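Local coordinates for OBG-type G domain-containing protein (Pyrococcus horikoshii, PDB 2E87), which binds GDP and probably GTP through an OBG-type G domain, while its cellular role remains unknown, at residues K289-D294 with K314-K319; V178-L183 with I251-P256. All coordinates share one frame; numbering follows the deposited sequence.

Contact 1. Residues K289-D294 with K314-K319. With GDP (guanosine-5'-diphosphate), chain F.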
loop_
_atom_site.group_PDB
_atom_site.type_symbol
_atom_site.label_atom_id
_atom_site.label_comp_id
_atom_site.label_asym_id
_atom_site.label_seq_id
_atom_site.Cartn_x
_atom_site.Cartn_y
_atom_site.Cartn_z
ATOM N N LYS A 289 11.707 -25.576 20.738
ATOM C CA LYS A 289 12.138 -26.976 20.707
ATOM C C LYS A 289 12.786 -27.449 22.026
ATOM O O LYS A 289 13.693 -28.276 22.001
ATOM C CB LYS A 289 13.138 -27.222 19.559
ATOM C CG LYS A 289 12.539 -27.546 18.197
ATOM C CD LYS A 289 12.277 -26.303 17.383
ATOM C CE LYS A 289 11.789 -26.666 15.983
ATOM N NZ LYS A 289 12.857 -27.259 15.130
ATOM N N ILE A 290 12.343 -26.938 23.170
ATOM C CA ILE A 290 12.939 -27.379 24.430
ATOM C C ILE A 290 12.618 -28.850 24.724
ATOM O O ILE A 290 13.305 -29.493 25.518
ATOM C CB ILE A 290 12.459 -26.538 25.629
ATOM C CG1 ILE A 290 10.936 -26.616 25.752
ATOM C CG2 ILE A 290 12.929 -25.114 25.480
ATOM C CD1 ILE A 290 10.390 -25.830 26.918
ATOM N N ASP A 291 11.578 -29.374 24.078
ATOM C CA ASP A 291 11.153 -30.761 24.270
ATOM C C ASP A 291 12.080 -31.782 23.601
ATOM O O ASP A 291 12.020 -32.976 23.900
ATOM C CB ASP A 291 9.728 -30.951 23.733
ATOM C CG ASP A 291 9.625 -30.667 22.239
ATOM O OD1 ASP A 291 9.952 -29.535 21.831
ATOM O OD2 ASP A 291 9.219 -31.567 21.472
ATOM N N VAL A 292 12.934 -31.310 22.699
ATOM C CA VAL A 292 13.846 -32.194 21.981
ATOM C C VAL A 292 15.266 -31.626 21.958
ATOM O O VAL A 292 16.191 -32.255 21.449
ATOM C CB VAL A 292 13.346 -32.422 20.525
ATOM C CG1 VAL A 292 14.221 -33.423 19.816
ATOM C CG2 VAL A 292 11.914 -32.931 20.543
ATOM N N ALA A 293 15.439 -30.442 22.530
ATOM C CA ALA A 293 16.745 -29.795 22.554
ATOM C C ALA A 293 17.691 -30.391 23.597
ATOM O O ALA A 293 17.251 -30.945 24.607
ATOM C CB ALA A 293 16.573 -28.295 22.802
ATOM N N ASP A 294 18.991 -30.273 23.332
ATOM C CA ASP A 294 20.026 -30.766 24.236
ATOM C C ASP A 294 20.471 -29.638 25.163
ATOM O O ASP A 294 20.823 -28.554 24.702
ATOM C CB ASP A 294 21.245 -31.274 23.452
ATOM C CG ASP A 294 21.009 -32.628 22.800
ATOM O OD1 ASP A 294 20.644 -33.586 23.516
ATOM O OD2 ASP A 294 21.199 -32.739 21.569
ATOM N N LYS A 314 11.815 -19.926 27.566
ATOM C CA LYS A 314 11.964 -21.280 27.043
ATOM C C LYS A 314 10.573 -21.824 26.689
ATOM O O LYS A 314 9.632 -21.660 27.460
ATOM C CB LYS A 314 12.663 -22.141 28.096
ATOM C CG LYS A 314 14.123 -21.737 28.277
ATOM C CD LYS A 314 14.798 -22.355 29.507
ATOM C CE LYS A 314 14.454 -21.605 30.805
ATOM N NZ LYS A 314 15.178 -22.153 32.002
ATOM N N ILE A 315 10.431 -22.454 25.524
ATOM C CA ILE A 315 9.123 -22.972 25.102
ATOM C C ILE A 315 9.179 -24.163 24.144
ATOM O O ILE A 315 10.245 -24.589 23.697
ATOM C CB ILE A 315 8.268 -21.888 24.353
ATOM C CG1 ILE A 315 8.755 -21.746 22.904
ATOM C CG2 ILE A 315 8.361 -20.534 25.051
ATOM C CD1 ILE A 315 7.845 -20.914 21.998
ATOM N N SER A 316 7.996 -24.679 23.826
ATOM C CA SER A 316 7.824 -25.771 22.874
ATOM C C SER A 316 6.533 -25.440 22.145
ATOM O O SER A 316 5.446 -25.772 22.604
ATOM C CB SER A 316 7.689 -27.121 23.572
ATOM O OG SER A 316 7.242 -28.106 22.651
ATOM N N ALA A 317 6.664 -24.754 21.015
ATOM C CA ALA A 317 5.510 -24.354 20.226
ATOM C C ALA A 317 4.614 -25.542 19.880
ATOM O O ALA A 317 3.387 -25.415 19.835
ATOM C CB ALA A 317 5.975 -23.650 18.941
ATOM N N LEU A 318 5.230 -26.696 19.646
ATOM C CA LEU A 318 4.478 -27.887 19.281
ATOM C C LEU A 318 3.617 -28.425 20.418
ATOM O O LEU A 318 2.449 -28.753 20.215
ATOM C CB LEU A 318 5.423 -28.993 18.801
ATOM C CG LEU A 318 5.005 -29.773 17.546
ATOM C CD1 LEU A 318 5.966 -30.928 17.334
ATOM C CD2 LEU A 318 3.584 -30.299 17.686
ATOM N N LYS A 319 4.187 -28.505 21.615
ATOM C CA LYS A 319 3.455 -29.043 22.746
ATOM C C LYS A 319 2.773 -28.043 23.673
ATOM O O LYS A 319 2.172 -28.440 24.671
ATOM C CB LYS A 319 4.372 -29.957 23.551
ATOM C CG LYS A 319 4.772 -31.198 22.787
ATOM C CD LYS A 319 5.561 -32.132 23.671
ATOM C CE LYS A 319 5.872 -33.430 22.963
ATOM N NZ LYS A 319 6.761 -34.263 23.814
HETATM P PB GDP F . 8.828 -21.970 10.438
HETATM O O1B GDP F . 9.394 -22.398 9.097
HETATM O O2B GDP F . 9.909 -21.138 11.309
HETATM O O3B GDP F . 7.369 -21.507 10.483
HETATM O O3A GDP F . 8.778 -23.353 11.230
HETATM P PA GDP F . 7.507 -24.294 11.568
HETATM O O1A GDP F . 6.506 -23.576 12.403
HETATM O O2A GDP F . 6.841 -24.791 10.177
HETATM O "O5'" GDP F . 8.085 -25.542 12.401
HETATM C "C5'" GDP F . 9.023 -26.252 11.569
HETATM C "C4'" GDP F . 9.072 -27.734 11.986
HETATM O "O4'" GDP F . 9.428 -27.832 13.417
HETATM C "C3'" GDP F . 7.736 -28.474 11.893
HETATM O "O3'" GDP F . 7.496 -29.773 11.346
HETATM C "C2'" GDP F . 7.092 -28.176 13.261
HETATM O "O2'" GDP F . 6.170 -29.246 13.549
HETATM C "C1'" GDP F . 8.294 -28.451 14.140
HETATM N N9 GDP F . 8.185 -27.833 15.470
HETATM C C8 GDP F . 7.660 -26.605 15.780
HETATM N N7 GDP F . 7.733 -26.395 17.068
HETATM C C5 GDP F . 8.310 -27.467 17.664
HETATM C C6 GDP F . 8.646 -27.815 19.021
HETATM O O6 GDP F . 8.408 -27.046 19.947
HETATM N N1 GDP F . 9.246 -29.032 19.251
HETATM C C2 GDP F . 9.519 -29.904 18.202
HETATM N N2 GDP F . 10.115 -31.108 18.461
HETATM N N3 GDP F . 9.207 -29.595 16.951
HETATM C C4 GDP F . 8.611 -28.404 16.640
#

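Contact 2. Residues V178-L183 with I251-P256. With GDP (guanosine-5'-diphosphate), chain F.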
loop_
_atom_site.group_PDB
_atom_site.type_symbol
_atom_site.label_atom_id
_atom_site.label_comp_id
_atom_site.label_asym_id
_atom_site.label_seq_id
_atom_site.Cartn_x
_atom_site.Cartn_y
_atom_site.Cartn_z
ATOM N N VAL A 178 12.196 -23.045 12.288
ATOM C CA VAL A 178 12.455 -22.938 13.722
ATOM C C VAL A 178 11.161 -22.953 14.537
ATOM O O VAL A 178 11.202 -23.026 15.753
ATOM C CB VAL A 178 13.255 -21.664 14.090
ATOM C CG1 VAL A 178 14.606 -21.680 13.418
ATOM C CG2 VAL A 178 12.460 -20.422 13.713
ATOM N N GLY A 179 10.021 -22.871 13.861
ATOM C CA GLY A 179 8.743 -22.890 14.554
ATOM C C GLY A 179 7.927 -21.608 14.521
ATOM O O GLY A 179 6.987 -21.447 15.301
ATOM N N LYS A 180 8.272 -20.698 13.621
ATOM C CA LYS A 180 7.564 -19.436 13.509
ATOM C C LYS A 180 6.052 -19.599 13.341
ATOM O O LYS A 180 5.280 -19.073 14.145
ATOM C CB LYS A 180 8.137 -18.609 12.351
ATOM C CG LYS A 180 9.578 -18.170 12.574
ATOM C CD LYS A 180 10.007 -17.085 11.570
ATOM C CE LYS A 180 9.996 -17.595 10.127
ATOM N NZ LYS A 180 11.002 -18.685 9.925
ATOM N N SER A 181 5.623 -20.322 12.310
ATOM C CA SER A 181 4.191 -20.508 12.074
ATOM C C SER A 181 3.527 -21.368 13.153
ATOM O O SER A 181 2.361 -21.162 13.490
ATOM C CB SER A 181 3.952 -21.131 10.704
ATOM O OG SER A 181 4.558 -22.402 10.622
ATOM N N THR A 182 4.271 -22.330 13.690
ATOM C CA THR A 182 3.739 -23.184 14.734
ATOM C C THR A 182 3.404 -22.292 15.907
ATOM O O THR A 182 2.364 -22.459 16.537
ATOM C CB THR A 182 4.764 -24.271 15.186
ATOM O OG1 THR A 182 5.024 -25.162 14.098
ATOM C CG2 THR A 182 4.212 -25.089 16.373
ATOM N N LEU A 183 4.283 -21.337 16.193
ATOM C CA LEU A 183 4.063 -20.413 17.300
ATOM C C LEU A 183 2.918 -19.445 17.005
ATOM O O LEU A 183 2.115 -19.130 17.881
ATOM C CB LEU A 183 5.329 -19.615 17.604
ATOM C CG LEU A 183 5.117 -18.496 18.618
ATOM C CD1 LEU A 183 4.647 -19.077 19.950
ATOM C CD2 LEU A 183 6.402 -17.742 18.826
ATOM N N ILE A 251 9.398 -10.997 17.976
ATOM C CA ILE A 251 9.685 -12.237 18.695
ATOM C C ILE A 251 10.704 -12.983 17.846
ATOM O O ILE A 251 10.448 -13.289 16.685
ATOM C CB ILE A 251 8.457 -13.157 18.847
ATOM C CG1 ILE A 251 7.486 -12.603 19.891
ATOM C CG2 ILE A 251 8.911 -14.535 19.300
ATOM C CD1 ILE A 251 6.192 -13.399 20.001
ATOM N N TYR A 252 11.866 -13.262 18.414
ATOM C CA TYR A 252 12.895 -13.968 17.674
ATOM C C TYR A 252 13.038 -15.370 18.235
ATOM O O TYR A 252 13.379 -15.542 19.407
ATOM C CB TYR A 252 14.237 -13.254 17.779
ATOM C CG TYR A 252 15.187 -13.726 16.721
ATOM C CD1 TYR A 252 15.275 -13.059 15.505
ATOM C CD2 TYR A 252 15.916 -14.905 16.886
ATOM C CE1 TYR A 252 16.056 -13.556 14.464
ATOM C CE2 TYR A 252 16.701 -15.406 15.856
ATOM C CZ TYR A 252 16.765 -14.723 14.644
ATOM O OH TYR A 252 17.527 -15.198 13.603
ATOM N N ILE A 253 12.781 -16.365 17.393
ATOM C CA ILE A 253 12.875 -17.748 17.816
ATOM C C ILE A 253 14.187 -18.424 17.419
ATOM O O ILE A 253 14.580 -18.392 16.251
ATOM C CB ILE A 253 11.745 -18.606 17.219
ATOM C CG1 ILE A 253 10.374 -18.000 17.537
ATOM C CG2 ILE A 253 11.848 -20.020 17.765
ATOM C CD1 ILE A 253 9.205 -18.774 16.938
ATOM N N PHE A 254 14.844 -19.025 18.408
ATOM C CA PHE A 254 16.076 -19.795 18.218
ATOM C C PHE A 254 15.665 -21.268 18.346
ATOM O O PHE A 254 14.724 -21.582 19.071
ATOM C CB PHE A 254 17.098 -19.537 19.330
ATOM C CG PHE A 254 17.859 -18.255 19.197
ATOM C CD1 PHE A 254 17.499 -17.138 19.944
ATOM C CD2 PHE A 254 18.966 -18.175 18.356
ATOM C CE1 PHE A 254 18.233 -15.963 19.859
ATOM C CE2 PHE A 254 19.706 -17.012 18.262
ATOM C CZ PHE A 254 19.342 -15.902 19.014
ATOM N N ASP A 255 16.372 -22.157 17.651
ATOM C CA ASP A 255 16.121 -23.598 17.735
ATOM C C ASP A 255 17.436 -24.243 18.177
ATOM O O ASP A 255 18.260 -24.629 17.351
ATOM C CB ASP A 255 15.688 -24.174 16.378
ATOM C CG ASP A 255 15.635 -25.707 16.383
ATOM O OD1 ASP A 255 15.717 -26.300 17.484
ATOM O OD2 ASP A 255 15.509 -26.322 15.295
ATOM N N PRO A 256 17.645 -24.367 19.489
ATOM C CA PRO A 256 18.876 -24.960 20.034
ATOM C C PRO A 256 19.182 -26.386 19.584
ATOM O O PRO A 256 20.319 -26.826 19.665
ATOM C CB PRO A 256 18.663 -24.875 21.544
ATOM C CG PRO A 256 17.727 -23.734 21.703
ATOM C CD PRO A 256 16.754 -23.937 20.576
HETATM P PB GDP F . 8.828 -21.970 10.438
HETATM O O1B GDP F . 9.394 -22.398 9.097
HETATM O O2B GDP F . 9.909 -21.138 11.309
HETATM O O3B GDP F . 7.369 -21.507 10.483
HETATM O O3A GDP F . 8.778 -23.353 11.230
HETATM P PA GDP F . 7.507 -24.294 11.568
HETATM O O1A GDP F . 6.506 -23.576 12.403
HETATM O O2A GDP F . 6.841 -24.791 10.177
HETATM O "O5'" GDP F . 8.085 -25.542 12.401
HETATM C "C5'" GDP F . 9.023 -26.252 11.569
HETATM C "C4'" GDP F . 9.072 -27.734 11.986
HETATM O "O4'" GDP F . 9.428 -27.832 13.417
HETATM C "C3'" GDP F . 7.736 -28.474 11.893
HETATM O "O3'" GDP F . 7.496 -29.773 11.346
HETATM C "C2'" GDP F . 7.092 -28.176 13.261
HETATM O "O2'" GDP F . 6.170 -29.246 13.549
HETATM C "C1'" GDP F . 8.294 -28.451 14.140
HETATM N N9 GDP F . 8.185 -27.833 15.470
HETATM C C8 GDP F . 7.660 -26.605 15.780
HETATM N N7 GDP F . 7.733 -26.395 17.068
HETATM C C5 GDP F . 8.310 -27.467 17.664
HETATM C C6 GDP F . 8.646 -27.815 19.021
HETATM O O6 GDP F . 8.408 -27.046 19.947
HETATM N N1 GDP F . 9.246 -29.032 19.251
HETATM C C2 GDP F . 9.519 -29.904 18.202
HETATM N N2 GDP F . 10.115 -31.108 18.461
HETATM N N3 GDP F . 9.207 -29.595 16.951
HETATM C C4 GDP F . 8.611 -28.404 16.640
#

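Contact 1. Residues K289-D294 with K314-K319
D291 and S316 meet at the Watson-Crick edge of the guanine of GDP. The D291 side chain starts toward 314-319, and its CB lies 3.9 Å from S316 OG. CG sits between the backbone N and the carbonyl carbon (chi1 61°), which turns the carboxylate to the base. OD1 accepts from GDP N1 at 2.7 Å, in a nearly straight bond (173°). OD1 also lies 3.2 Å from S316 OG. OD2 accepts from GDP N2 in a longer, more bent bond. The K319 amine is near OD2 but does not form a salt bridge with it. S316 OG is 3.1 Å from GDP O6 as well, so its one proton could serve O6 or D291 OD1. The same oxygen accepts from K319 N, an ST motif that ties the loop 316-319 into a turn. L318 N donates to GDP O6 at 3.2 Å, in an almost straight bond, whichever way the serine proton turns.

Both faces of the base are flanked. The aliphatic chain of K289 runs along one face, with CE 3.7 Å from GDP C4. L318 CB presses on the opposite face, 3.4 Å from GDP C6.

Away from the base, the two loops are joined by the backbone bond from I290 N to I315 O. The I290 side chain folds over that same carbonyl, and its CG2 rests on K314 CB.

The loops carry the NKxD motif and the SAL-type motif of GTPases. The carboxylate accepts from N1 and N2, while the second loop offers a backbone donor to O6. That pattern fits guanine; adenine has an acceptor at N1, an amino donor at position 6 and no 2-amino group. The chemistry is consistent with a preference for guanine nucleotides.

Contact 2. Residues V178-L183 with I251-P256
GDP O2B, a beta-phosphate oxygen, is gripped by the 178-180 turn, whose other side lies against I253. K180 gives it two bonds, from N at 2.9 Å and from NZ at 3.0 Å. G179 N adds a third at 3.1 Å, and V178 N a weak fourth. The bends at chi3 and chi4 (both -64°) curl the lysine chain back round the phosphate, and its NZ also bonds to G174 O. S181 N points almost straight at GDP O3B (175°). T182 holds GDP O1A with both N and OG1. The amides at the start of helix 180-187 thus face the phosphates, where the helix end would probably help to balance their negative charge.

The contact between the segments themselves is apolar and buried. On the strand side, I253 carries most of it. Its CD1 reaches L183 CD2 at 3.5 Å, and the same CD1 lies against G179 O and K180 CA. Its CG2 branch touches V178 O at 3.7 Å. V178 CG1 rests on D255 CB, and L183 CD2 also meets I251 CG2. G179 has a positive phi (112°), where a CB would jam against the preceding carbonyl.

This is a P-loop (Walker A, G1) of a Ras-like G domain, with the loop and its helix packed on strand 249-254 of the central sheet.

Contacts 1 and 2 hold opposite ends of one GDP: 289-294 with 314-319 takes the guanine, and 178-183 takes the phosphates, backed by 251-256. Their centres lie about 10 Å apart, and they touch directly. K289 NZ of contact 1 forms a salt bridge with D255 OD2 of contact 2 at 2.8 Å. The K289 CE lies 3.7 Å from V178 O. From 314-319, A317 CB packs on T182 CG2 at 3.4 Å. N288 also bridges the pair, since its side chain bonds to V178 O and to A317 N. The base loops are thereby fixed to the P-loop, forming a single nucleotide pocket.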